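Local atomic coordinates of DUF269-containing protein (PDB entry 3NJ2), a protein that is of unknown biochemical function but is associated with nitrogen fixation in a cyanobacterium, as a member of the DUF269 family. Residues R45-Y50 with Y92-A97; A63-P68 with K86-C91; F142-L147 with N151-K156; K102-L107 with E163-F168. One frame throughout, in Å; residues are numbered along the deposited sequence.

Contact 1 (R45-Y50 with Y92-A97); sequences RAYDHY and YFRAIA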
loop_
_atom_site.group_PDB
_atom_site.type_symbol
_atom_site.label_atom_id
_atom_site.label_comp_id
_atom_site.label_asym_id
_atom_site.label_seq_id
_atom_site.Cartn_x
_atom_site.Cartn_y
_atom_site.Cartn_z
ATOM N N ARG B 45 5.743 4.516 -20.675
ATOM C CA ARG B 45 7.068 4.560 -21.345
ATOM C C ARG B 45 8.217 4.609 -20.385
ATOM O O ARG B 45 9.352 4.167 -20.677
ATOM C CB ARG B 45 7.139 5.751 -22.306
ATOM C CG ARG B 45 6.093 5.613 -23.504
ATOM C CD ARG B 45 6.324 6.710 -24.555
ATOM N NE ARG B 45 5.430 6.799 -25.730
ATOM C CZ ARG B 45 5.464 5.965 -26.774
ATOM N NH1 ARG B 45 6.408 5.034 -26.818
ATOM N NH2 ARG B 45 4.550 6.088 -27.696
ATOM N N ALA B 46 7.963 5.176 -19.216
ATOM C CA ALA B 46 9.009 5.337 -18.210
ATOM C C ALA B 46 9.319 3.996 -17.529
ATOM O O ALA B 46 10.370 3.855 -16.920
ATOM C CB ALA B 46 8.524 6.388 -17.176
ATOM N N TYR B 47 8.400 3.030 -17.622
ATOM C CA TYR B 47 8.535 1.754 -16.927
ATOM C C TYR B 47 8.635 0.592 -17.890
ATOM O O TYR B 47 7.883 -0.400 -17.841
ATOM C CB TYR B 47 7.447 1.589 -15.831
ATOM C CG TYR B 47 7.627 2.592 -14.693
ATOM C CD1 TYR B 47 8.513 2.344 -13.628
ATOM C CD2 TYR B 47 6.897 3.785 -14.663
ATOM C CE1 TYR B 47 8.655 3.240 -12.593
ATOM C CE2 TYR B 47 7.044 4.727 -13.650
ATOM C CZ TYR B 47 7.944 4.452 -12.596
ATOM O OH TYR B 47 8.085 5.394 -11.604
ATOM N N ASP B 48 9.556 0.758 -18.818
ATOM C CA ASP B 48 9.693 -0.109 -19.970
ATOM C C ASP B 48 11.122 -0.617 -20.001
ATOM O O ASP B 48 11.987 0.005 -20.649
ATOM C CB ASP B 48 9.394 0.729 -21.226
ATOM C CG ASP B 48 9.459 -0.075 -22.526
ATOM O OD1 ASP B 48 9.612 -1.304 -22.515
ATOM O OD2 ASP B 48 9.319 0.548 -23.590
ATOM N N HIS B 49 11.346 -1.749 -19.316
ATOM C CA HIS B 49 12.674 -2.302 -19.151
ATOM C C HIS B 49 13.372 -2.484 -20.496
ATOM O O HIS B 49 14.427 -1.890 -20.734
ATOM C CB HIS B 49 12.658 -3.614 -18.328
ATOM C CG HIS B 49 13.993 -4.306 -18.281
ATOM N ND1 HIS B 49 14.190 -5.587 -18.767
ATOM C CD2 HIS B 49 15.203 -3.879 -17.839
ATOM C CE1 HIS B 49 15.462 -5.922 -18.613
ATOM N NE2 HIS B 49 16.097 -4.905 -18.046
ATOM N N TYR B 50 12.760 -3.265 -21.386
ATOM C CA TYR B 50 13.386 -3.566 -22.695
ATOM C C TYR B 50 13.284 -2.456 -23.773
ATOM O O TYR B 50 13.849 -2.612 -24.869
ATOM C CB TYR B 50 12.854 -4.872 -23.306
ATOM C CG TYR B 50 12.311 -5.863 -22.309
ATOM C CD1 TYR B 50 13.151 -6.804 -21.682
ATOM C CD2 TYR B 50 10.953 -5.841 -21.966
ATOM C CE1 TYR B 50 12.639 -7.699 -20.743
ATOM C CE2 TYR B 50 10.438 -6.722 -21.034
ATOM C CZ TYR B 50 11.281 -7.640 -20.435
ATOM O OH TYR B 50 10.746 -8.498 -19.532
ATOM N N TYR B 92 -1.382 3.612 -14.077
ATOM C CA TYR B 92 -2.626 4.378 -13.967
ATOM C C TYR B 92 -2.608 5.261 -12.756
ATOM O O TYR B 92 -2.809 6.523 -12.856
ATOM C CB TYR B 92 -3.813 3.388 -13.933
ATOM C CG TYR B 92 -5.169 4.005 -13.822
ATOM C CD1 TYR B 92 -5.804 4.597 -14.951
ATOM C CD2 TYR B 92 -5.862 3.966 -12.629
ATOM C CE1 TYR B 92 -7.106 5.141 -14.873
ATOM C CE2 TYR B 92 -7.142 4.448 -12.569
ATOM C CZ TYR B 92 -7.743 5.046 -13.694
ATOM O OH TYR B 92 -8.993 5.578 -13.570
ATOM N N PHE B 93 -2.282 4.693 -11.599
ATOM C CA PHE B 93 -2.256 5.517 -10.381
ATOM C C PHE B 93 -1.102 6.502 -10.341
ATOM O O PHE B 93 -1.250 7.571 -9.749
ATOM C CB PHE B 93 -2.490 4.675 -9.110
ATOM C CG PHE B 93 -3.921 4.152 -9.056
ATOM C CD1 PHE B 93 -4.925 5.020 -8.631
ATOM C CD2 PHE B 93 -4.249 2.794 -9.408
ATOM C CE1 PHE B 93 -6.176 4.576 -8.671
ATOM C CE2 PHE B 93 -5.563 2.367 -9.462
ATOM C CZ PHE B 93 -6.532 3.276 -9.075
ATOM N N ARG B 94 0.049 6.103 -10.931
ATOM C CA ARG B 94 1.177 7.078 -11.033
ATOM C C ARG B 94 0.827 8.214 -11.955
ATOM O O ARG B 94 1.345 9.379 -11.743
ATOM C CB ARG B 94 2.397 6.380 -11.618
ATOM C CG ARG B 94 3.105 5.461 -10.529
ATOM C CD ARG B 94 4.054 4.503 -11.302
ATOM N NE ARG B 94 4.833 3.733 -10.332
ATOM C CZ ARG B 94 5.462 2.583 -10.600
ATOM N NH1 ARG B 94 5.387 2.009 -11.813
ATOM N NH2 ARG B 94 6.103 1.973 -9.621
ATOM N N ALA B 95 0.034 7.955 -12.966
ATOM C CA ALA B 95 -0.383 8.992 -13.939
ATOM C C ALA B 95 -1.282 10.034 -13.189
ATOM O O ALA B 95 -1.163 11.286 -13.417
ATOM C CB ALA B 95 -1.070 8.333 -15.090
ATOM N N ILE B 96 -2.147 9.494 -12.309
ATOM C CA ILE B 96 -3.072 10.300 -11.555
ATOM C C ILE B 96 -2.202 11.139 -10.585
ATOM O O ILE B 96 -2.361 12.407 -10.473
ATOM C CB ILE B 96 -4.070 9.389 -10.816
ATOM C CG1 ILE B 96 -5.044 8.896 -11.821
ATOM C CG2 ILE B 96 -4.818 10.275 -9.627
ATOM C CD1 ILE B 96 -5.811 7.697 -11.296
ATOM N N ALA B 97 -1.240 10.513 -9.926
ATOM C CA ALA B 97 -0.378 11.128 -8.905
ATOM C C ALA B 97 0.443 12.259 -9.587
ATOM O O ALA B 97 0.583 13.363 -9.103
ATOM C CB ALA B 97 0.540 10.105 -8.306
#

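Contact 2 (A63-P68 with K86-C91); sequences APYVIP and KLRILC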
loop_
_atom_site.group_PDB
_atom_site.type_symbol
_atom_site.label_atom_id
_atom_site.label_comp_id
_atom_site.label_asym_id
_atom_site.label_seq_id
_atom_site.Cartn_x
_atom_site.Cartn_y
_atom_site.Cartn_z
ATOM N N ALA B 63 -3.349 1.013 -25.624
ATOM C CA ALA B 63 -4.466 0.142 -26.012
ATOM C C ALA B 63 -4.751 -0.999 -25.045
ATOM O O ALA B 63 -5.927 -1.338 -24.940
ATOM C CB ALA B 63 -4.208 -0.520 -27.456
ATOM N N PRO B 64 -3.710 -1.500 -24.364
ATOM C CA PRO B 64 -4.055 -2.616 -23.410
ATOM C C PRO B 64 -4.958 -2.233 -22.241
ATOM O O PRO B 64 -5.425 -3.178 -21.532
ATOM C CB PRO B 64 -2.693 -3.052 -22.847
ATOM C CG PRO B 64 -1.783 -2.790 -24.042
ATOM C CD PRO B 64 -2.233 -1.369 -24.467
ATOM N N TYR B 65 -5.147 -0.956 -22.008
ATOM C CA TYR B 65 -6.115 -0.472 -20.971
ATOM C C TYR B 65 -7.548 -0.583 -21.416
ATOM O O TYR B 65 -8.460 -0.375 -20.593
ATOM C CB TYR B 65 -5.806 1.009 -20.653
ATOM C CG TYR B 65 -4.586 1.193 -19.788
ATOM C CD1 TYR B 65 -3.299 1.288 -20.350
ATOM C CD2 TYR B 65 -4.693 1.226 -18.395
ATOM C CE1 TYR B 65 -2.178 1.449 -19.549
ATOM C CE2 TYR B 65 -3.619 1.357 -17.604
ATOM C CZ TYR B 65 -2.327 1.448 -18.155
ATOM O OH TYR B 65 -1.247 1.609 -17.311
ATOM N N VAL B 66 -7.779 -0.682 -22.735
ATOM C CA VAL B 66 -9.135 -0.688 -23.279
ATOM C C VAL B 66 -9.453 -2.061 -23.742
ATOM O O VAL B 66 -8.780 -2.625 -24.600
ATOM C CB VAL B 66 -9.293 0.443 -24.390
ATOM C CG1 VAL B 66 -10.696 0.483 -24.995
ATOM C CG2 VAL B 66 -8.952 1.829 -23.778
ATOM N N ILE B 67 -10.491 -2.647 -23.127
ATOM C CA ILE B 67 -10.764 -4.053 -23.334
ATOM C C ILE B 67 -12.263 -4.132 -23.273
ATOM O O ILE B 67 -12.853 -3.668 -22.313
ATOM C CB ILE B 67 -10.170 -4.974 -22.157
ATOM C CG1 ILE B 67 -8.659 -4.890 -21.912
ATOM C CG2 ILE B 67 -10.367 -6.455 -22.520
ATOM C CD1 ILE B 67 -8.204 -5.540 -20.536
ATOM N N PRO B 68 -12.891 -4.728 -24.300
ATOM C CA PRO B 68 -14.337 -4.874 -24.332
ATOM C C PRO B 68 -14.913 -5.534 -23.050
ATOM O O PRO B 68 -14.362 -6.514 -22.574
ATOM C CB PRO B 68 -14.569 -5.749 -25.587
ATOM C CG PRO B 68 -13.307 -5.510 -26.479
ATOM C CD PRO B 68 -12.214 -5.421 -25.412
ATOM N N LYS B 86 -0.445 -5.818 -13.276
ATOM C CA LYS B 86 -0.122 -5.071 -12.048
ATOM C C LYS B 86 0.605 -3.739 -12.354
ATOM O O LYS B 86 0.240 -2.689 -11.805
ATOM C CB LYS B 86 0.661 -5.910 -11.069
ATOM C CG LYS B 86 0.985 -5.179 -9.854
ATOM C CD LYS B 86 1.724 -6.061 -8.872
ATOM C CE LYS B 86 1.770 -5.381 -7.530
ATOM N NZ LYS B 86 2.266 -6.397 -6.516
ATOM N N LEU B 87 1.539 -3.818 -13.308
ATOM C CA LEU B 87 2.278 -2.625 -13.766
ATOM C C LEU B 87 1.321 -1.654 -14.478
ATOM O O LEU B 87 1.459 -0.423 -14.253
ATOM C CB LEU B 87 3.465 -3.096 -14.679
ATOM C CG LEU B 87 4.325 -1.865 -15.072
ATOM C CD1 LEU B 87 4.937 -1.025 -13.942
ATOM C CD2 LEU B 87 5.515 -2.388 -15.891
ATOM N N ARG B 88 0.333 -2.116 -15.227
ATOM C CA ARG B 88 -0.721 -1.201 -15.771
ATOM C C ARG B 88 -1.465 -0.490 -14.682
ATOM O O ARG B 88 -1.671 0.690 -14.796
ATOM C CB ARG B 88 -1.789 -1.825 -16.742
ATOM C CG ARG B 88 -1.152 -2.190 -18.110
ATOM C CD ARG B 88 -2.214 -2.369 -19.129
ATOM N NE ARG B 88 -3.095 -3.500 -18.725
ATOM C CZ ARG B 88 -2.776 -4.785 -18.914
ATOM N NH1 ARG B 88 -1.621 -5.130 -19.505
ATOM N NH2 ARG B 88 -3.600 -5.755 -18.513
ATOM N N ILE B 89 -1.863 -1.202 -13.643
ATOM C CA ILE B 89 -2.604 -0.511 -12.606
ATOM C C ILE B 89 -1.646 0.446 -11.886
ATOM O O ILE B 89 -2.113 1.592 -11.608
ATOM C CB ILE B 89 -3.063 -1.536 -11.554
ATOM C CG1 ILE B 89 -3.934 -2.558 -12.196
ATOM C CG2 ILE B 89 -3.833 -0.816 -10.368
ATOM C CD1 ILE B 89 -4.342 -3.727 -11.284
ATOM N N LEU B 90 -0.361 0.117 -11.619
ATOM C CA LEU B 90 0.576 1.067 -10.994
ATOM C C LEU B 90 0.743 2.305 -11.874
ATOM O O LEU B 90 0.643 3.432 -11.358
ATOM C CB LEU B 90 1.892 0.345 -10.767
ATOM C CG LEU B 90 2.893 0.789 -9.734
ATOM C CD1 LEU B 90 2.221 1.169 -8.410
ATOM C CD2 LEU B 90 3.775 -0.448 -9.532
ATOM N N CYS B 91 0.813 2.109 -13.188
ATOM C CA CYS B 91 1.012 3.253 -14.069
ATOM C C CYS B 91 -0.173 4.176 -14.153
ATOM O O CYS B 91 -0.007 5.425 -14.177
ATOM C CB CYS B 91 1.410 2.813 -15.477
ATOM S SG CYS B 91 3.193 2.240 -15.542
HETATM O O HOH W 1 -5.963 -3.305 -18.730
#

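Contact 3 (F142-L147 with N151-K156); sequences FGFDTL and NDQGTK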
loop_
_atom_site.group_PDB
_atom_site.type_symbol
_atom_site.label_atom_id
_atom_site.label_comp_id
_atom_site.label_asym_id
_atom_site.label_seq_id
_atom_site.Cartn_x
_atom_site.Cartn_y
_atom_site.Cartn_z
ATOM N N PHE B 142 -8.561 -5.653 -14.764
ATOM C CA PHE B 142 -8.403 -4.170 -14.819
ATOM C C PHE B 142 -8.505 -3.735 -16.262
ATOM O O PHE B 142 -7.814 -4.269 -17.140
ATOM C CB PHE B 142 -7.064 -3.764 -14.240
ATOM C CG PHE B 142 -6.874 -2.312 -14.163
ATOM C CD1 PHE B 142 -7.561 -1.550 -13.199
ATOM C CD2 PHE B 142 -6.058 -1.697 -15.103
ATOM C CE1 PHE B 142 -7.354 -0.172 -13.135
ATOM C CE2 PHE B 142 -5.822 -0.353 -15.028
ATOM C CZ PHE B 142 -6.504 0.418 -14.115
ATOM N N GLY B 143 -9.287 -2.699 -16.475
ATOM C CA GLY B 143 -9.449 -2.199 -17.855
ATOM C C GLY B 143 -10.744 -1.414 -17.994
ATOM O O GLY B 143 -11.553 -1.307 -17.020
ATOM N N PHE B 144 -10.920 -0.810 -19.189
ATOM C CA PHE B 144 -12.021 0.111 -19.449
ATOM C C PHE B 144 -12.684 -0.126 -20.778
ATOM O O PHE B 144 -12.035 -0.589 -21.713
ATOM C CB PHE B 144 -11.498 1.563 -19.414
ATOM C CG PHE B 144 -10.793 1.936 -18.093
ATOM C CD1 PHE B 144 -11.481 2.576 -17.077
ATOM C CD2 PHE B 144 -9.463 1.517 -17.856
ATOM C CE1 PHE B 144 -10.790 2.852 -15.851
ATOM C CE2 PHE B 144 -8.804 1.762 -16.611
ATOM C CZ PHE B 144 -9.480 2.454 -15.638
ATOM N N ASP B 145 -14.006 0.078 -20.840
ATOM C CA ASP B 145 -14.691 -0.190 -22.123
ATOM C C ASP B 145 -14.184 0.565 -23.334
ATOM O O ASP B 145 -14.215 0.052 -24.429
ATOM C CB ASP B 145 -16.194 0.068 -22.052
ATOM C CG ASP B 145 -16.890 -0.777 -20.993
ATOM O OD1 ASP B 145 -16.324 -1.809 -20.533
ATOM O OD2 ASP B 145 -18.022 -0.344 -20.624
ATOM N N THR B 146 -13.769 1.817 -23.124
ATOM C CA THR B 146 -13.412 2.713 -24.214
ATOM C C THR B 146 -12.388 3.702 -23.714
ATOM O O THR B 146 -12.149 3.836 -22.499
ATOM C CB THR B 146 -14.544 3.624 -24.630
ATOM O OG1 THR B 146 -14.906 4.421 -23.505
ATOM C CG2 THR B 146 -15.818 2.866 -25.122
ATOM N N LEU B 147 -11.682 4.312 -24.660
ATOM C CA LEU B 147 -10.714 5.357 -24.312
ATOM C C LEU B 147 -11.358 6.469 -23.515
ATOM O O LEU B 147 -10.753 7.013 -22.591
ATOM C CB LEU B 147 -10.084 5.989 -25.587
ATOM C CG LEU B 147 -8.969 5.080 -26.099
ATOM C CD1 LEU B 147 -8.824 5.537 -27.607
ATOM C CD2 LEU B 147 -7.693 5.179 -25.232
ATOM N N ASN B 151 -10.257 7.849 -19.920
ATOM C CA ASN B 151 -9.829 9.194 -19.759
ATOM C C ASN B 151 -10.688 9.878 -18.668
ATOM O O ASN B 151 -10.168 10.560 -17.797
ATOM C CB ASN B 151 -9.992 9.963 -21.060
ATOM C CG ASN B 151 -9.609 11.366 -20.873
ATOM O OD1 ASN B 151 -8.497 11.619 -20.429
ATOM N ND2 ASN B 151 -10.489 12.311 -21.227
ATOM N N ASP B 152 -11.995 9.596 -18.705
ATOM C CA ASP B 152 -12.871 10.285 -17.779
ATOM C C ASP B 152 -12.625 9.790 -16.348
ATOM O O ASP B 152 -12.599 10.603 -15.381
ATOM C CB ASP B 152 -14.335 10.049 -18.102
ATOM C CG ASP B 152 -14.798 10.716 -19.434
ATOM O OD1 ASP B 152 -14.104 11.600 -20.002
ATOM O OD2 ASP B 152 -15.877 10.299 -19.915
ATOM N N GLN B 153 -12.442 8.467 -16.148
ATOM C CA GLN B 153 -12.164 8.002 -14.798
ATOM C C GLN B 153 -10.832 8.460 -14.243
ATOM O O GLN B 153 -10.778 8.893 -13.080
ATOM C CB GLN B 153 -12.274 6.497 -14.689
ATOM C CG GLN B 153 -13.652 6.090 -15.019
ATOM C CD GLN B 153 -13.875 4.610 -15.040
ATOM O OE1 GLN B 153 -13.183 3.830 -14.339
ATOM N NE2 GLN B 153 -14.851 4.194 -15.870
ATOM N N GLY B 154 -9.766 8.435 -15.052
ATOM C CA GLY B 154 -8.456 8.934 -14.517
ATOM C C GLY B 154 -8.500 10.449 -14.237
ATOM O O GLY B 154 -7.964 10.949 -13.178
ATOM N N THR B 155 -9.181 11.185 -15.114
ATOM C CA THR B 155 -9.349 12.656 -14.926
ATOM C C THR B 155 -10.127 12.986 -13.648
ATOM O O THR B 155 -9.666 13.774 -12.805
ATOM C CB THR B 155 -9.959 13.326 -16.157
ATOM O OG1 THR B 155 -9.096 13.128 -17.279
ATOM C CG2 THR B 155 -10.086 14.823 -15.984
ATOM N N LYS B 156 -11.247 12.286 -13.492
ATOM C CA LYS B 156 -12.038 12.471 -12.234
ATOM C C LYS B 156 -11.229 12.184 -10.986
ATOM O O LYS B 156 -11.298 12.976 -9.989
ATOM C CB LYS B 156 -13.245 11.610 -12.289
ATOM C CG LYS B 156 -14.277 11.890 -11.163
ATOM C CD LYS B 156 -15.536 11.078 -11.482
ATOM C CE LYS B 156 -15.703 9.815 -10.632
ATOM N NZ LYS B 156 -17.115 9.191 -10.772
#

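Contact 4 (K102-L107 with E163-F168); sequences KETGLL and ELVNKF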
loop_
_atom_site.group_PDB
_atom_site.type_symbol
_atom_site.label_atom_id
_atom_site.label_comp_id
_atom_site.label_asym_id
_atom_site.label_seq_id
_atom_site.Cartn_x
_atom_site.Cartn_y
_atom_site.Cartn_z
ATOM N N LYS B 102 1.681 17.958 -10.510
ATOM C CA LYS B 102 1.829 19.090 -11.474
ATOM C C LYS B 102 0.933 20.263 -11.096
ATOM O O LYS B 102 1.333 21.456 -11.180
ATOM C CB LYS B 102 1.455 18.635 -12.895
ATOM C CG LYS B 102 2.568 17.873 -13.543
ATOM C CD LYS B 102 2.318 17.769 -14.997
ATOM C CE LYS B 102 3.638 17.530 -15.709
ATOM N NZ LYS B 102 3.351 16.721 -16.907
ATOM N N GLU B 103 -0.296 20.010 -10.722
ATOM C CA GLU B 103 -1.261 21.095 -10.545
ATOM C C GLU B 103 -1.208 21.688 -9.153
ATOM O O GLU B 103 -1.636 22.821 -8.955
ATOM C CB GLU B 103 -2.682 20.557 -10.857
ATOM C CG GLU B 103 -2.941 20.123 -12.320
ATOM C CD GLU B 103 -3.248 21.300 -13.238
ATOM O OE1 GLU B 103 -4.454 21.497 -13.531
ATOM O OE2 GLU B 103 -2.262 22.073 -13.496
ATOM N N THR B 104 -0.716 20.929 -8.180
ATOM C CA THR B 104 -0.692 21.447 -6.782
ATOM C C THR B 104 0.709 21.691 -6.163
ATOM O O THR B 104 0.841 22.351 -5.141
ATOM C CB THR B 104 -1.419 20.465 -5.808
ATOM O OG1 THR B 104 -0.649 19.252 -5.700
ATOM C CG2 THR B 104 -2.839 20.243 -6.237
ATOM N N GLY B 105 1.766 21.108 -6.737
ATOM C CA GLY B 105 3.071 21.142 -6.145
ATOM C C GLY B 105 3.329 20.091 -5.104
ATOM O O GLY B 105 4.497 19.891 -4.669
ATOM N N LEU B 106 2.266 19.342 -4.748
ATOM C CA LEU B 106 2.425 18.318 -3.648
ATOM C C LEU B 106 3.167 17.056 -4.178
ATOM O O LEU B 106 2.698 16.427 -5.093
ATOM C CB LEU B 106 1.030 17.883 -3.101
ATOM C CG LEU B 106 1.212 16.883 -1.948
ATOM C CD1 LEU B 106 1.888 17.456 -0.641
ATOM C CD2 LEU B 106 -0.157 16.397 -1.536
ATOM N N LEU B 107 4.318 16.720 -3.621
ATOM C CA LEU B 107 5.019 15.509 -4.047
ATOM C C LEU B 107 4.163 14.308 -3.612
ATOM O O LEU B 107 3.784 14.249 -2.426
ATOM C CB LEU B 107 6.406 15.434 -3.343
ATOM C CG LEU B 107 7.334 16.590 -3.846
ATOM C CD1 LEU B 107 8.571 16.676 -2.949
ATOM C CD2 LEU B 107 7.763 16.556 -5.308
ATOM N N GLU B 163 -8.658 18.500 -5.473
ATOM C CA GLU B 163 -9.618 19.171 -4.542
ATOM C C GLU B 163 -9.225 18.884 -3.105
ATOM O O GLU B 163 -9.238 19.783 -2.227
ATOM C CB GLU B 163 -11.014 18.738 -4.815
ATOM C CG GLU B 163 -11.705 19.289 -6.079
ATOM C CD GLU B 163 -13.048 18.561 -6.330
ATOM O OE1 GLU B 163 -13.475 17.664 -5.498
ATOM O OE2 GLU B 163 -13.685 18.876 -7.375
ATOM N N LEU B 164 -8.750 17.665 -2.836
ATOM C CA LEU B 164 -8.332 17.349 -1.476
ATOM C C LEU B 164 -7.125 18.121 -1.021
ATOM O O LEU B 164 -7.137 18.627 0.081
ATOM C CB LEU B 164 -8.098 15.816 -1.322
ATOM C CG LEU B 164 -9.330 14.954 -1.250
ATOM C CD1 LEU B 164 -8.930 13.458 -1.406
ATOM C CD2 LEU B 164 -10.076 15.206 0.015
ATOM N N VAL B 165 -6.101 18.234 -1.864
ATOM C CA VAL B 165 -4.919 19.016 -1.506
ATOM C C VAL B 165 -5.342 20.497 -1.260
ATOM O O VAL B 165 -4.889 21.097 -0.275
ATOM C CB VAL B 165 -3.867 19.031 -2.618
ATOM C CG1 VAL B 165 -2.595 19.860 -2.212
ATOM C CG2 VAL B 165 -3.462 17.644 -2.991
ATOM N N ASN B 166 -6.246 21.028 -2.098
ATOM C CA ASN B 166 -6.682 22.428 -1.946
ATOM C C ASN B 166 -7.450 22.572 -0.645
ATOM O O ASN B 166 -7.419 23.626 -0.001
ATOM C CB ASN B 166 -7.586 22.800 -3.081
ATOM C CG ASN B 166 -6.832 23.058 -4.335
ATOM O OD1 ASN B 166 -5.667 23.458 -4.275
ATOM N ND2 ASN B 166 -7.523 22.953 -5.469
ATOM N N LYS B 167 -8.143 21.521 -0.233
ATOM C CA LYS B 167 -8.981 21.618 0.983
ATOM C C LYS B 167 -8.139 21.439 2.266
ATOM O O LYS B 167 -8.477 22.118 3.305
ATOM C CB LYS B 167 -10.115 20.600 0.858
ATOM C CG LYS B 167 -11.140 20.631 1.935
ATOM C CD LYS B 167 -12.363 19.925 1.390
ATOM C CE LYS B 167 -13.354 19.623 2.498
ATOM N NZ LYS B 167 -14.613 19.034 1.959
ATOM N N PHE B 168 -7.001 20.716 2.244
ATOM C CA PHE B 168 -6.270 20.220 3.443
ATOM C C PHE B 168 -4.800 20.518 3.355
ATOM O O PHE B 168 -3.953 19.643 3.476
ATOM C CB PHE B 168 -6.568 18.689 3.642
ATOM C CG PHE B 168 -7.985 18.373 3.911
ATOM C CD1 PHE B 168 -8.648 18.910 5.028
ATOM C CD2 PHE B 168 -8.678 17.478 3.107
ATOM C CE1 PHE B 168 -10.005 18.590 5.290
ATOM C CE2 PHE B 168 -10.008 17.149 3.391
ATOM C CZ PHE B 168 -10.671 17.725 4.498
HETATM O O HOH W 2 -4.250 23.394 -7.011
#

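Contact 1 (R45-Y50 with Y92-A97)
The ring of Tyr47 and the guanidinium of Arg94 lie flat on one another, with their planes 15° apart. NH1 of Arg94 sits over the centre of one ring face and is 3.6 Å from Tyr47 CE1. In return, CZ of Tyr47 lies over one face of the guanidinium, displaced toward its rim. This is a cation-pi stack: Arg94 CZ is 3.9 Å from the centroid of the Tyr47 ring and 21° off its normal. Closer to the backbone, Arg94 CD lies over the rim of the same face, 3.8 Å from Tyr47 CE2. Arg94 leaves helix 83-104 with CG beside its backbone N (chi1 -76°), and the chain then runs extended to NE, which carries the flat end group across to the tyrosine. Tyr47 follows the end of helix 35-46, so the stack joins that helix end to the middle of helix 83-104. Leu87 and Cys91 of helix 83-104 also touch Tyr47, and Val110 of strand 109-114 touches Arg94. An alanine in place of Arg94 would probably leave this face of the Tyr47 ring without its cationic partner and the ring freer to turn. No hydrogen bond crosses the contact. The attraction therefore probably rests on dispersion between flat groups and on the positive charge over the pi cloud, at a place near the protein surface.

Contact 2 (A63-P68 with K86-C91)
A short 3-10 turn, residues 63-65, packs here against helix 83-104. It follows helix 58-62 and leads toward helix 69-73. Tyr65 and Arg88 make most of the contact, their side chains lying alongside each other and running opposite ways. The hydroxyl of Tyr65 donates to the backbone carbonyl of Arg88, with OH to O at 2.7 Å. It approaches a lone pair of that oxygen within the carbonyl plane, making an angle of 113° with the C=O bond. The same hydroxyl touches CB of Cys91 at 3.4 Å. The aliphatic part of Arg88 covers the tyrosine: CD stands over one ring face in a CH-pi contact, 3.9 Å from the ring centroid. Arg88 bends at its third torsion (chi3 -62°), and its guanidinium stands nearly upright to the Tyr65 ring, at 85°. CD of Arg88 also meets CB of Pro64 at 3.8 Å. Leu40 and Ile44 of helix 35-46 and Leu150 of helix 147-167 pack on Tyr65 as well, so the ring joins several helices. The polar end of the contact is bridged by one water. It accepts from Arg88 NE at 2.9 Å and donates to Pro64 O, also at 2.9 Å.

Contact 3 (F142-L147 with N151-K156)
Phe144 and Gln153 meet because both turn CG beside their backbone N, with chi1 at -56° and -61°. Gln153 then runs extended beyond CG and brings its amide to the edge of the Phe144 ring. The amide carbon CD lies in the ring plane, and Gln153 OE1 comes within 3.0 Å of Phe144 CE1. Ring and amide planes are 66° apart. The carbonyl oxygen thus faces the weakly positive C-H rim of the ring. A serine in place of Phe144 has no ring and would probably open a gap beside the Gln153 amide and leave Tyr92 without one aromatic neighbour. Nearby, Asn151 N donates to Leu147 O at 2.8 Å, a bond of the first turn of helix 147-167. Thr146 is the N-cap of that helix, its OG1 accepting from Lys149 N. Asn151 O accepts from Thr155 N and Thr155 OG1, from opposite faces of its plane. Segment 142-147 leads in from strand 129-136. Its Leu147 packs on helix 24-33, while Gln153 touches Tyr92 of helix 83-104.

Contact 4 (K102-L107 with E163-F168)
Val165 reaches from helix 147-167 toward Thr104 at the end of helix 83-104. Its CB lies 4.0 Å from CG2 of Thr104. One branch, CG1, is anti to the backbone N (chi1 -179°) and meets Thr104 CB at 3.8 Å, with Thr104 OG1 a little farther off. The two side chains approach tip to tip. The other branch, CG2, touches CD2 of Leu106 at 3.8 Å, where the side chains cross at a slant. The contact packs the C-terminal end of helix 83-104, and the loop that follows it, on the last turns of helix 147-167. Helix 83-104 stops here in an ST turn: Thr104 OG1 accepts from Leu106 N at 3.1 Å, across Gly105, which has positive phi. The hydroxyl is also hydrogen-bonded to Ile100 O one turn back. Val131 of strand 129-136 packs on Val165 too. Beside this apolar patch, a water donates to Asn166 OD1 at 3.1 Å and, weakly, to Glu103 O. Leu164, next to Val165, packs on Lys128 of the second subunit.

Helix 83-104 runs through contacts 1, 2 and 4, and helix 147-167 through contacts 3 and 4. Along the chain, contact 2 falls between the two segments of contact 1. Contact 3 likewise falls between those of contact 4, and this second pair follows contact 1. Contacts 2 and 3 have centres about 10 Å apart and touch. There the backbones of segments 63-68 and 142-147 pair, probably through two hydrogen bonds. Contacts 1 and 2 also touch, at about 11 Å between centres. Contact 4 lies apart, about 26 Å from contact 2 by centres, near the second subunit. The two long helices thus connect a cluster of packed turns to the dimer side.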